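Local coordinates for protein CalsepRRP (Calystegia sepium, PDB 1JY5) that has the fold of the RNase T2 family and may be related in function to its RNA-cleaving enzymes, though ribonuclease activity of its own remains uncertain, at residues K169-V175 / T197-S203; I135-Y141 / G153-I158; A11-G16 / E37-K43; R33-T38 / L204-N208; L162-V167 / L188-T194. All coordinates share one frame. Residue numbers count along the deposited sequence, not the author numbering.

Contact 3 is the buried one, its centre about 7 Å from that of the chain, and it relies on strand pairing and stacked aromatics. Contacts 1, 2 and 4 are partly buried and contact 5 is a surface contact whose polar side is bridged by water. Strand 174-182 ties contacts 1, 3 and 5 to one antiparallel sheet; helix 151-162 supplies half of contact 2 and touches contacts 1 and 5. Contacts 3 and 4 share E37 and T38, and W14 NE1 probably bonds to P205 O at 2.8 Å. Chemistry follows place: disulfide in contact 1, mainly apolar packing in contact 2, lysine-to-carbonyl bonds in contact 4.

Contact 1 (K169-V175 / T197-S203); sequences KCKSDAV and TCPSLVS
Strands 167-171 and 174-182 form a tight hairpin here, and the disulfide-bearing chain 197-203 runs along it. The hairpin closes on itself through K171 N to A174 O (2.9 Å) and A174 N to K171 O (3.1 Å). S172, at phi/psi 71/-52°, makes the corner, with D173 N bonded to K171 O at 2.6 Å as in a classic gamma turn. C170 lies opposite C198 (CA-CA 5.2 Å), A174 opposite S203 (4.6 Å). Both cysteines take the m rotamer (chi1 -73° and -75°), bringing C170 SG and C198 SG to 2.0 Å with chi3 96°. C170 SG also touches V202 CG1 (3.7 Å), and C170 CB meets P199 CD (4.1 Å). V175 (t) and V202 (m) join through their CG2 atoms at 3.7 Å, with V202 reaching on to I154 of helix 151-162. The extended backbone of S203 gives N to D173 O (3.1 Å) and receives V175 N at its O (3.0 Å), a single bridge rather than a full strand pairing. K169, mmtt, lies with CD 3.9 Å from T197 OG1. T197 OG1, in the p rotamer, lies 2.8 Å from water 1 and 2.4 Å from water 2; K169 NZ donates to the first at 3.2 Å and C170 N to the second at 2.7 Å. A covalent link, two backbone bonds and a patch of apolar contacts thus fix the tail chain beside the hairpin.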
# COMPACT_ATOMS: atom_id res chain seq x y z
N LYS A 169 -4.05 9.71 2.73
CA LYS A 169 -3.64 10.03 4.09
C LYS A 169 -2.34 10.82 3.99
O LYS A 169 -1.50 10.55 3.14
CB LYS A 169 -3.40 8.75 4.90
CG LYS A 169 -4.60 7.80 4.96
CD LYS A 169 -5.82 8.45 5.59
CE LYS A 169 -6.93 7.43 5.83
NZ LYS A 169 -8.15 8.07 6.38
N CYS A 170 -2.19 11.81 4.88
CA CYS A 170 -1.00 12.65 4.88
C CYS A 170 -0.21 12.61 6.17
O CYS A 170 -0.73 12.23 7.22
CB CYS A 170 -1.38 14.10 4.57
SG CYS A 170 -1.80 14.32 2.83
N LYS A 171 1.05 13.01 6.07
CA LYS A 171 1.95 13.06 7.20
C LYS A 171 2.40 14.51 7.28
O LYS A 171 3.28 14.94 6.53
CB LYS A 171 3.14 12.13 6.96
CG LYS A 171 4.06 11.93 8.14
CD LYS A 171 5.17 10.97 7.76
CE LYS A 171 6.11 10.69 8.92
NZ LYS A 171 7.21 9.77 8.51
N SER A 172 1.76 15.26 8.18
CA SER A 172 2.06 16.67 8.40
C SER A 172 1.63 17.57 7.25
O SER A 172 0.93 18.57 7.46
CB SER A 172 3.56 16.87 8.65
OG SER A 172 3.85 18.22 8.95
N ASP A 173 2.05 17.23 6.04
CA ASP A 173 1.70 18.01 4.86
C ASP A 173 2.06 17.27 3.57
O ASP A 173 1.73 17.72 2.47
CB ASP A 173 2.43 19.34 4.88
CG ASP A 173 2.08 20.20 3.69
OD1 ASP A 173 0.90 20.60 3.59
OD2 ASP A 173 2.98 20.47 2.86
N ALA A 174 2.74 16.14 3.71
CA ALA A 174 3.15 15.34 2.56
C ALA A 174 2.27 14.10 2.40
O ALA A 174 1.87 13.48 3.38
CB ALA A 174 4.60 14.92 2.72
N VAL A 175 1.97 13.74 1.15
CA VAL A 175 1.16 12.56 0.88
C VAL A 175 1.94 11.33 1.33
O VAL A 175 3.05 11.07 0.87
CB VAL A 175 0.84 12.44 -0.62
CG1 VAL A 175 0.08 11.15 -0.89
CG2 VAL A 175 0.02 13.64 -1.07
N THR A 197 -8.44 14.18 5.53
CA THR A 197 -7.52 14.42 6.63
C THR A 197 -6.29 15.20 6.17
O THR A 197 -5.55 15.75 6.99
CB THR A 197 -7.08 13.10 7.27
OG1 THR A 197 -6.65 12.19 6.25
CG2 THR A 197 -8.24 12.48 8.04
N CYS A 198 -6.07 15.24 4.86
CA CYS A 198 -4.93 15.96 4.30
C CYS A 198 -5.21 17.45 4.20
O CYS A 198 -6.35 17.87 4.06
CB CYS A 198 -4.60 15.45 2.90
SG CYS A 198 -3.77 13.84 2.78
N PRO A 199 -4.15 18.27 4.28
CA PRO A 199 -4.31 19.72 4.18
C PRO A 199 -4.73 20.02 2.74
O PRO A 199 -4.60 19.16 1.87
CB PRO A 199 -2.90 20.25 4.46
CG PRO A 199 -2.29 19.18 5.30
CD PRO A 199 -2.77 17.91 4.66
N SER A 200 -5.21 21.23 2.50
CA SER A 200 -5.62 21.63 1.16
C SER A 200 -4.46 21.54 0.18
O SER A 200 -4.64 21.21 -0.99
CB SER A 200 -6.16 23.06 1.18
OG SER A 200 -6.64 23.43 -0.10
N LEU A 201 -3.25 21.84 0.66
CA LEU A 201 -2.06 21.78 -0.17
C LEU A 201 -1.13 20.70 0.37
O LEU A 201 -0.86 20.65 1.57
CB LEU A 201 -1.33 23.13 -0.17
CG LEU A 201 -2.06 24.31 -0.84
CD1 LEU A 201 -1.20 25.56 -0.73
CD2 LEU A 201 -2.35 23.99 -2.30
N VAL A 202 -0.66 19.83 -0.51
CA VAL A 202 0.21 18.74 -0.11
C VAL A 202 1.43 18.62 -1.01
O VAL A 202 1.48 19.23 -2.08
CB VAL A 202 -0.55 17.40 -0.13
CG1 VAL A 202 -1.71 17.46 0.86
CG2 VAL A 202 -1.06 17.12 -1.53
N SER A 203 2.40 17.82 -0.58
CA SER A 203 3.61 17.64 -1.37
C SER A 203 3.95 16.17 -1.61
O SER A 203 3.44 15.29 -0.93
CB SER A 203 4.79 18.30 -0.66
OG SER A 203 5.00 17.72 0.61
O HOH W 1 -8.65 10.83 4.83
O HOH W 2 -4.24 12.16 6.57

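Contact 2 (I135-Y141 / G153-I158); sequences ILSESGY and GIMSAI
This is an apolar packing of helix 132-137 and the turn after it against helix 151-162, partly buried at the flank of the fold. Helix 132-137 ends in a Schellman motif: Y141 N bonds to L136 O (3.0 Å), G140 N to S137 O (3.2 Å), and G140 has positive phi (93°). I135 CA faces I158 CA, and S139 CA faces A157 CA, both at 6.5 Å. L136, mt, sets CD2 3.7 Å from I154 CG2 and 3.8 Å from I158 CG1, while I135 CG2 lies 3.7 Å from A157 O. The m rotamer of Y141 lays its ring on the second helix: I154 CG1 sits over one face, 4.1 Å from the centroid, a CH-pi contact, and A157 CB is 3.9 Å from Y141 CE1. Y141 OH comes within 3.2 Å of G153 CA, where a CB would clash. The interface therefore rests mainly on van der Waals fit, with small residues G153 and A157 leaving room for the tyrosine.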
# COMPACT_ATOMS: atom_id res chain seq x y z
N ILE A 135 0.15 7.62 -13.12
CA ILE A 135 -1.05 8.43 -13.30
C ILE A 135 -0.80 9.86 -12.82
O ILE A 135 -1.20 10.82 -13.48
CB ILE A 135 -2.24 7.83 -12.54
CG1 ILE A 135 -2.70 6.54 -13.22
CG2 ILE A 135 -3.38 8.85 -12.47
CD1 ILE A 135 -3.80 5.80 -12.48
N LEU A 136 -0.14 9.99 -11.68
CA LEU A 136 0.15 11.32 -11.15
C LEU A 136 1.17 12.06 -12.01
O LEU A 136 0.98 13.23 -12.33
CB LEU A 136 0.66 11.22 -9.71
CG LEU A 136 -0.34 10.76 -8.65
CD1 LEU A 136 0.30 10.89 -7.27
CD2 LEU A 136 -1.61 11.60 -8.72
N SER A 137 2.24 11.37 -12.41
CA SER A 137 3.27 12.00 -13.23
C SER A 137 2.71 12.55 -14.54
O SER A 137 3.06 13.66 -14.95
CB SER A 137 4.40 11.01 -13.52
OG SER A 137 3.93 9.86 -14.19
N GLU A 138 1.83 11.79 -15.19
CA GLU A 138 1.25 12.24 -16.45
C GLU A 138 0.27 13.40 -16.25
O GLU A 138 -0.23 13.97 -17.22
CB GLU A 138 0.55 11.06 -17.14
CG GLU A 138 1.46 9.86 -17.32
CD GLU A 138 0.79 8.72 -18.06
OE1 GLU A 138 -0.42 8.50 -17.84
OE2 GLU A 138 1.47 8.04 -18.85
N SER A 139 -0.01 13.74 -14.99
CA SER A 139 -0.92 14.84 -14.70
C SER A 139 -0.20 16.04 -14.09
O SER A 139 -0.84 16.98 -13.62
CB SER A 139 -2.03 14.39 -13.75
OG SER A 139 -3.09 13.78 -14.46
N GLY A 140 1.12 16.01 -14.11
CA GLY A 140 1.90 17.12 -13.58
C GLY A 140 2.30 17.00 -12.12
O GLY A 140 3.00 17.86 -11.60
N TYR A 141 1.86 15.93 -11.45
CA TYR A 141 2.19 15.73 -10.05
C TYR A 141 3.41 14.83 -9.93
O TYR A 141 3.31 13.60 -9.92
CB TYR A 141 1.00 15.15 -9.30
CG TYR A 141 -0.26 15.95 -9.49
CD1 TYR A 141 -1.18 15.61 -10.48
CD2 TYR A 141 -0.52 17.08 -8.71
CE1 TYR A 141 -2.32 16.37 -10.70
CE2 TYR A 141 -1.66 17.85 -8.93
CZ TYR A 141 -2.55 17.49 -9.93
OH TYR A 141 -3.67 18.26 -10.15
N GLY A 153 -6.62 18.18 -6.76
CA GLY A 153 -6.04 17.93 -8.06
C GLY A 153 -5.46 16.53 -8.15
O GLY A 153 -5.57 15.87 -9.19
N ILE A 154 -4.83 16.07 -7.08
CA ILE A 154 -4.27 14.72 -7.06
C ILE A 154 -5.43 13.73 -7.07
O ILE A 154 -5.39 12.72 -7.79
CB ILE A 154 -3.40 14.51 -5.81
CG1 ILE A 154 -2.13 15.36 -5.93
CG2 ILE A 154 -3.07 13.02 -5.64
CD1 ILE A 154 -1.21 15.29 -4.74
N MET A 155 -6.45 14.03 -6.28
CA MET A 155 -7.66 13.21 -6.18
C MET A 155 -8.33 13.08 -7.55
O MET A 155 -8.61 11.97 -8.02
CB MET A 155 -8.66 13.86 -5.22
CG MET A 155 -8.22 13.96 -3.77
SD MET A 155 -8.32 12.40 -2.91
CE MET A 155 -9.98 12.49 -2.19
N SER A 156 -8.59 14.22 -8.18
CA SER A 156 -9.24 14.26 -9.48
C SER A 156 -8.43 13.53 -10.54
O SER A 156 -8.98 12.85 -11.41
CB SER A 156 -9.48 15.71 -9.91
OG SER A 156 -10.05 15.77 -11.21
N ALA A 157 -7.11 13.67 -10.48
CA ALA A 157 -6.24 13.00 -11.45
C ALA A 157 -6.41 11.48 -11.34
O ALA A 157 -6.58 10.80 -12.35
CB ALA A 157 -4.78 13.39 -11.20
N ILE A 158 -6.37 10.96 -10.12
CA ILE A 158 -6.53 9.52 -9.93
C ILE A 158 -7.95 9.09 -10.30
O ILE A 158 -8.14 8.12 -11.03
CB ILE A 158 -6.23 9.13 -8.47
CG1 ILE A 158 -4.79 9.52 -8.14
CG2 ILE A 158 -6.43 7.63 -8.27
CD1 ILE A 158 -4.41 9.34 -6.70

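Contact 3 (A11-G16 / E37-K43); sequences ALTWSG and ETGFTIK
Strands 11-14 and 40-43 run antiparallel and strongly twisted, 133° between their directions and 4.3 Å between their axes. W14 pairs with F40 (CA-CA 4.5 Å) and L12 with I42 (4.7 Å) as non-hydrogen-bonded pairs, T13 with T41 (5.3 Å) as the hydrogen-bonded one: T13 N to T41 O is 2.7 Å, T41 N to T13 O 2.9 Å. On one face the W14 side chain (t) turns its edge into the face of F40 (m), six-membered ring and phenyl centroids 4.9 Å apart and planes at 74°, a T-shaped pair. L12 CB fits beside F40, 3.7 Å from CD2. G39, fully extended at 173/-172°, lays its bare CA over the W14 six-membered ring, a CH-pi contact 4.0 Å from the centroid. This pair sits in the antiparallel sheet of the T2-ribonuclease alpha-beta fold, where strand 7-14 lies between 40-48 and 174-182. On the other face T13 OG1 meets K43 CB at 3.2 Å. K43 N bonds to A11 O (2.9 Å), and with its helical angles (-91/-52°) and the neighbouring A11 to G44 bond it resembles a classic beta bulge. Beyond W14, where helix 15-18 starts, S15 N bonds to G39 O (2.9 Å), S15 OG (p) takes G39 N (3.1 Å), and the T38 CG2 methyl fills the hollow left by G16, 3.5 Å from G16 N and 3.8 Å from W14 CZ2.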
# COMPACT_ATOMS: atom_id res chain seq x y z
N ALA A 11 -3.35 -0.49 -0.26
CA ALA A 11 -2.74 0.71 0.30
C ALA A 11 -1.34 0.84 -0.26
O ALA A 11 -0.58 -0.13 -0.31
CB ALA A 11 -2.71 0.63 1.82
N LEU A 12 -1.00 2.05 -0.69
CA LEU A 12 0.31 2.34 -1.27
C LEU A 12 1.01 3.42 -0.45
O LEU A 12 0.38 4.37 0.01
CB LEU A 12 0.14 2.79 -2.72
CG LEU A 12 -0.65 1.83 -3.62
CD1 LEU A 12 -0.85 2.46 -4.99
CD2 LEU A 12 0.10 0.51 -3.74
N THR A 13 2.32 3.29 -0.29
CA THR A 13 3.10 4.25 0.48
C THR A 13 3.97 5.11 -0.42
O THR A 13 4.62 4.60 -1.34
CB THR A 13 4.02 3.52 1.47
OG1 THR A 13 3.24 2.66 2.31
CG2 THR A 13 4.78 4.52 2.33
N TRP A 14 3.98 6.42 -0.18
CA TRP A 14 4.82 7.31 -0.96
C TRP A 14 6.19 7.24 -0.30
O TRP A 14 6.39 7.74 0.81
CB TRP A 14 4.27 8.74 -0.94
CG TRP A 14 5.09 9.69 -1.77
CD1 TRP A 14 6.00 10.60 -1.32
CD2 TRP A 14 5.11 9.78 -3.21
NE1 TRP A 14 6.59 11.26 -2.38
CE2 TRP A 14 6.06 10.77 -3.55
CE3 TRP A 14 4.42 9.12 -4.23
CZ2 TRP A 14 6.33 11.12 -4.88
CZ3 TRP A 14 4.69 9.47 -5.55
CH2 TRP A 14 5.64 10.46 -5.86
N SER A 15 7.14 6.60 -0.98
CA SER A 15 8.48 6.41 -0.44
C SER A 15 9.17 7.68 0.05
O SER A 15 9.88 7.66 1.06
CB SER A 15 9.38 5.72 -1.47
OG SER A 15 9.71 6.59 -2.54
N GLY A 16 8.95 8.78 -0.66
CA GLY A 16 9.57 10.04 -0.28
C GLY A 16 9.14 10.56 1.08
O GLY A 16 9.92 11.17 1.80
N GLU A 37 14.01 5.36 -7.78
CA GLU A 37 13.28 6.62 -7.91
C GLU A 37 12.16 6.70 -6.87
O GLU A 37 11.61 5.68 -6.45
CB GLU A 37 12.68 6.76 -9.31
CG GLU A 37 11.85 8.02 -9.51
CD GLU A 37 11.11 8.06 -10.84
OE1 GLU A 37 10.38 9.04 -11.08
OE2 GLU A 37 11.26 7.11 -11.64
N THR A 38 11.83 7.92 -6.46
CA THR A 38 10.78 8.12 -5.48
C THR A 38 9.43 7.80 -6.12
O THR A 38 9.19 8.13 -7.28
CB THR A 38 10.80 9.58 -4.99
OG1 THR A 38 12.09 9.86 -4.42
CG2 THR A 38 9.73 9.80 -3.94
N GLY A 39 8.56 7.15 -5.36
CA GLY A 39 7.25 6.80 -5.88
C GLY A 39 6.47 5.93 -4.92
O GLY A 39 6.89 5.72 -3.78
N PHE A 40 5.33 5.41 -5.37
CA PHE A 40 4.52 4.55 -4.51
C PHE A 40 4.99 3.11 -4.48
O PHE A 40 5.33 2.54 -5.51
CB PHE A 40 3.05 4.55 -4.97
CG PHE A 40 2.30 5.80 -4.63
CD1 PHE A 40 2.00 6.74 -5.61
CD2 PHE A 40 1.89 6.04 -3.32
CE1 PHE A 40 1.30 7.90 -5.30
CE2 PHE A 40 1.19 7.20 -2.99
CZ PHE A 40 0.89 8.13 -3.98
N THR A 41 5.02 2.53 -3.28
CA THR A 41 5.36 1.12 -3.11
C THR A 41 4.22 0.53 -2.30
O THR A 41 3.40 1.25 -1.74
CB THR A 41 6.71 0.88 -2.35
OG1 THR A 41 6.66 1.52 -1.07
CG2 THR A 41 7.89 1.40 -3.15
N ILE A 42 4.15 -0.79 -2.25
CA ILE A 42 3.07 -1.45 -1.53
C ILE A 42 3.16 -1.39 -0.01
O ILE A 42 4.19 -1.73 0.58
CB ILE A 42 2.96 -2.94 -1.94
CG1 ILE A 42 2.76 -3.05 -3.46
CG2 ILE A 42 1.77 -3.59 -1.22
CD1 ILE A 42 2.89 -4.47 -4.00
N LYS A 43 2.09 -0.93 0.60
CA LYS A 43 2.00 -0.91 2.05
C LYS A 43 1.35 -2.26 2.36
O LYS A 43 1.86 -3.05 3.16
CB LYS A 43 1.11 0.23 2.53
CG LYS A 43 0.79 0.19 4.01
CD LYS A 43 2.04 0.24 4.86
CE LYS A 43 1.66 0.13 6.32
NZ LYS A 43 2.85 0.14 7.21

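Contact 4 (R33-T38 / L204-N208); sequences RSEVET and LPIKN
K207 NZ donates to V36 O at 2.8 Å and, weakly, to R33 O at 3.3 Å, so the ammonium group is met by two carbonyls of a type I beta turn, R33 to V36. That turn closes through V36 N to R33 O (3.1 Å), with S34 and E35 in helical angles at its centre, so R33 O serves both the turn and the lysine. A third bond lies farther along: K207 N donates to T38 OG1 at 3.0 Å, the threonine in the m rotamer. Together these join the last modelled residues of the chain, 204-208, to the turn and the extended residues after it that lead into strand 40-48. Neither segment is helix or strand; T38 CA lies opposite I206 CA at 5.6 Å and S34 CA opposite N208 CA at 7.3 Å. To reach the turn K207 curls its side chain through m, t, m and p, starting from a backbone at -64/173°, and its aliphatic part passes S15 and C19. R33 points its guanidinium elsewhere, to S76 O and P27 O. Packing around the polar centre is modest and is shared mainly by K207 and T38: besides its bond, T38 OG1 touches I206 CG2 at 3.3 Å. P205 O accepts a hydrogen bond from W14 NE1, tying this tail to the central sheet, and T38 CG2 stands 3.3 Å from that same P205 O.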
# COMPACT_ATOMS: atom_id res chain seq x y z
N ARG A 33 18.44 3.28 -0.53
CA ARG A 33 18.53 2.97 -1.96
C ARG A 33 18.28 4.18 -2.85
O ARG A 33 17.20 4.33 -3.43
CB ARG A 33 17.55 1.84 -2.28
CG ARG A 33 17.72 0.66 -1.33
CD ARG A 33 16.63 -0.39 -1.49
NE ARG A 33 16.67 -1.34 -0.37
CZ ARG A 33 15.83 -2.35 -0.21
NH1 ARG A 33 14.87 -2.57 -1.09
NH2 ARG A 33 15.96 -3.14 0.85
N SER A 34 19.29 5.04 -2.96
CA SER A 34 19.20 6.25 -3.77
C SER A 34 18.96 5.95 -5.25
O SER A 34 18.38 6.77 -5.97
CB SER A 34 20.49 7.07 -3.63
OG SER A 34 21.59 6.38 -4.20
N GLU A 35 19.41 4.79 -5.70
CA GLU A 35 19.25 4.37 -7.08
C GLU A 35 17.78 4.26 -7.48
O GLU A 35 17.42 4.48 -8.64
CB GLU A 35 19.96 3.03 -7.31
CG GLU A 35 19.56 1.94 -6.32
CD GLU A 35 20.24 0.62 -6.60
OE1 GLU A 35 20.05 0.07 -7.70
OE2 GLU A 35 20.98 0.13 -5.72
N VAL A 36 16.94 3.91 -6.51
CA VAL A 36 15.51 3.76 -6.75
C VAL A 36 14.81 5.12 -6.75
O VAL A 36 15.01 5.93 -5.85
CB VAL A 36 14.84 2.88 -5.65
CG1 VAL A 36 13.35 2.76 -5.91
CG2 VAL A 36 15.49 1.50 -5.63
N GLU A 37 14.01 5.36 -7.78
CA GLU A 37 13.28 6.62 -7.91
C GLU A 37 12.16 6.70 -6.87
O GLU A 37 11.61 5.68 -6.45
CB GLU A 37 12.68 6.76 -9.31
CG GLU A 37 11.85 8.02 -9.51
CD GLU A 37 11.11 8.06 -10.84
OE1 GLU A 37 10.38 9.04 -11.08
OE2 GLU A 37 11.26 7.11 -11.64
N THR A 38 11.83 7.92 -6.46
CA THR A 38 10.78 8.12 -5.48
C THR A 38 9.43 7.80 -6.12
O THR A 38 9.19 8.13 -7.28
CB THR A 38 10.80 9.58 -4.99
OG1 THR A 38 12.09 9.86 -4.42
CG2 THR A 38 9.73 9.80 -3.94
N LEU A 204 4.79 15.93 -2.61
CA LEU A 204 5.24 14.59 -2.94
C LEU A 204 6.76 14.61 -2.86
O LEU A 204 7.45 14.52 -3.88
CB LEU A 204 4.77 14.20 -4.35
CG LEU A 204 3.25 14.12 -4.54
CD1 LEU A 204 2.92 14.04 -6.03
CD2 LEU A 204 2.71 12.89 -3.81
N PRO A 205 7.31 14.74 -1.64
CA PRO A 205 8.75 14.79 -1.39
C PRO A 205 9.56 13.65 -1.99
O PRO A 205 9.06 12.54 -2.19
CB PRO A 205 8.83 14.82 0.13
CG PRO A 205 7.61 14.05 0.55
CD PRO A 205 6.57 14.62 -0.38
N ILE A 206 10.83 13.94 -2.28
CA ILE A 206 11.76 12.98 -2.85
C ILE A 206 12.52 12.33 -1.69
O ILE A 206 12.65 12.92 -0.62
CB ILE A 206 12.77 13.69 -3.79
CG1 ILE A 206 12.00 14.45 -4.87
CG2 ILE A 206 13.71 12.68 -4.43
CD1 ILE A 206 12.87 15.34 -5.74
N LYS A 207 13.01 11.11 -1.90
CA LYS A 207 13.76 10.42 -0.85
C LYS A 207 15.04 11.16 -0.50
O LYS A 207 15.41 12.13 -1.16
CB LYS A 207 14.10 8.98 -1.27
CG LYS A 207 12.93 8.02 -1.18
CD LYS A 207 13.40 6.57 -1.30
CE LYS A 207 13.81 6.20 -2.71
NZ LYS A 207 15.06 6.85 -3.16
N ASN A 208 15.72 10.69 0.54
CA ASN A 208 16.98 11.29 0.99
C ASN A 208 16.77 12.76 1.34
O ASN A 208 17.58 13.60 0.88
CB ASN A 208 18.04 11.17 -0.11
CG ASN A 208 18.16 9.76 -0.66
OD1 ASN A 208 18.45 8.81 0.08
ND2 ASN A 208 17.94 9.61 -1.96

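Contact 5 (L162-V167 / L188-T194); sequences LRVTPV and LQECPST
Apolar contacts form one side of this pairing. L162 ends helix 151-162, R163 follows with positive phi (76°), and the extended V164 (-137/155°) lies opposite E190, CA-CA 5.5 Å. L162 CB touches L188 CD1 (4.1 Å), V164 CG2 touches L188 CD2 (3.8 Å), and V167 CG2, in the t rotamer, touches C191 CB (3.6 Å). V164 and L188 both point toward the partner segment. The direct polar link is one bond, T165 N to E190 OE1 at 3.0 Å; E190, with chi1 and chi2 both m, curls its carboxylate back over the loop. Water joins the rest. Water 5 lies 2.6 Å from both T165 OG1 and E190 OE2. Water 4 accepts from C191 N at 2.7 Å and sits 2.5 Å from T165 O and 2.9 Å from E190 OE1, and water 3 donates to Q189 O (2.8 Å) and T165 O (3.3 Å). Within 188-194, T194 OG1 donates to P192 O at 2.7 Å and Q189 NE2 to E190 O at 3.1 Å. The contact spans the exit from helix 151-162 and the short strand 188-189, both leaning on strand 174-182: C191 is disulfide-bonded to C181, V167 pairs with Q179, and L162 and L188 rest on I180.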
# COMPACT_ATOMS: atom_id res chain seq x y z
N LEU A 162 -9.04 6.09 -12.90
CA LEU A 162 -9.58 4.83 -12.40
C LEU A 162 -11.11 4.75 -12.39
O LEU A 162 -11.67 3.66 -12.37
CB LEU A 162 -9.06 4.57 -10.97
CG LEU A 162 -7.54 4.66 -10.78
CD1 LEU A 162 -7.18 4.40 -9.32
CD2 LEU A 162 -6.86 3.64 -11.69
N ARG A 163 -11.76 5.91 -12.40
CA ARG A 163 -13.22 5.97 -12.37
C ARG A 163 -13.72 5.67 -10.96
O ARG A 163 -14.90 5.42 -10.74
CB ARG A 163 -13.82 4.99 -13.40
CG ARG A 163 -13.38 5.28 -14.84
CD ARG A 163 -13.64 4.10 -15.77
NE ARG A 163 -13.14 4.36 -17.12
CZ ARG A 163 -13.00 3.42 -18.06
NH1 ARG A 163 -13.32 2.16 -17.80
NH2 ARG A 163 -12.54 3.76 -19.26
N VAL A 164 -12.80 5.68 -10.01
CA VAL A 164 -13.14 5.48 -8.60
C VAL A 164 -12.33 6.50 -7.80
O VAL A 164 -11.27 6.96 -8.23
CB VAL A 164 -12.86 4.04 -8.09
CG1 VAL A 164 -13.86 3.07 -8.72
CG2 VAL A 164 -11.43 3.62 -8.42
N THR A 165 -12.84 6.85 -6.63
CA THR A 165 -12.16 7.83 -5.80
C THR A 165 -11.26 7.18 -4.77
O THR A 165 -11.67 6.28 -4.03
CB THR A 165 -13.20 8.74 -5.11
OG1 THR A 165 -14.00 9.37 -6.11
CG2 THR A 165 -12.51 9.82 -4.28
N PRO A 166 -9.98 7.60 -4.73
CA PRO A 166 -9.03 7.04 -3.78
C PRO A 166 -9.17 7.70 -2.42
O PRO A 166 -9.83 8.72 -2.28
CB PRO A 166 -7.69 7.38 -4.42
CG PRO A 166 -7.96 8.73 -5.01
CD PRO A 166 -9.31 8.52 -5.67
N VAL A 167 -8.54 7.09 -1.42
CA VAL A 167 -8.55 7.65 -0.08
C VAL A 167 -7.08 8.05 0.10
O VAL A 167 -6.18 7.28 -0.23
CB VAL A 167 -8.96 6.59 0.97
CG1 VAL A 167 -8.86 7.17 2.37
CG2 VAL A 167 -10.41 6.14 0.71
N LEU A 188 -12.23 -2.59 -9.62
CA LEU A 188 -12.14 -1.33 -8.88
C LEU A 188 -13.51 -0.97 -8.34
O LEU A 188 -14.52 -1.15 -9.01
CB LEU A 188 -11.69 -0.21 -9.82
CG LEU A 188 -10.22 -0.19 -10.17
CD1 LEU A 188 -9.98 0.59 -11.45
CD2 LEU A 188 -9.47 0.41 -9.00
N GLN A 189 -13.56 -0.46 -7.11
CA GLN A 189 -14.83 -0.02 -6.55
C GLN A 189 -14.54 1.18 -5.68
O GLN A 189 -13.37 1.53 -5.46
CB GLN A 189 -15.49 -1.11 -5.70
CG GLN A 189 -14.72 -1.44 -4.43
CD GLN A 189 -15.52 -2.30 -3.48
OE1 GLN A 189 -15.83 -3.46 -3.78
NE2 GLN A 189 -15.88 -1.74 -2.33
N GLU A 190 -15.59 1.83 -5.19
CA GLU A 190 -15.41 2.98 -4.31
C GLU A 190 -15.08 2.45 -2.93
O GLU A 190 -15.55 1.37 -2.53
CB GLU A 190 -16.70 3.80 -4.23
CG GLU A 190 -17.19 4.37 -5.55
CD GLU A 190 -16.30 5.47 -6.08
OE1 GLU A 190 -15.33 5.84 -5.38
OE2 GLU A 190 -16.55 5.97 -7.19
N CYS A 191 -14.27 3.19 -2.19
CA CYS A 191 -13.93 2.82 -0.84
C CYS A 191 -15.03 3.40 0.04
O CYS A 191 -15.77 4.28 -0.39
CB CYS A 191 -12.60 3.47 -0.42
SG CYS A 191 -11.11 2.91 -1.26
N PRO A 192 -15.17 2.91 1.28
CA PRO A 192 -16.20 3.43 2.17
C PRO A 192 -16.03 4.94 2.36
O PRO A 192 -14.90 5.45 2.33
CB PRO A 192 -15.96 2.66 3.47
CG PRO A 192 -15.45 1.34 2.98
CD PRO A 192 -14.48 1.75 1.89
N SER A 193 -17.13 5.65 2.56
CA SER A 193 -17.07 7.10 2.77
C SER A 193 -16.17 7.40 3.96
O SER A 193 -16.31 6.80 5.02
CB SER A 193 -18.47 7.67 3.06
OG SER A 193 -19.34 7.47 1.97
N THR A 194 -15.24 8.33 3.77
CA THR A 194 -14.32 8.72 4.84
C THR A 194 -14.03 10.21 4.73
O THR A 194 -13.96 10.76 3.63
CB THR A 194 -12.98 7.97 4.72
OG1 THR A 194 -13.16 6.77 3.94
CG2 THR A 194 -12.47 7.59 6.10
O HOH W 3 -11.21 3.11 -4.74
O HOH W 4 -13.86 5.76 -2.90
O HOH W 5 -15.47 8.25 -7.99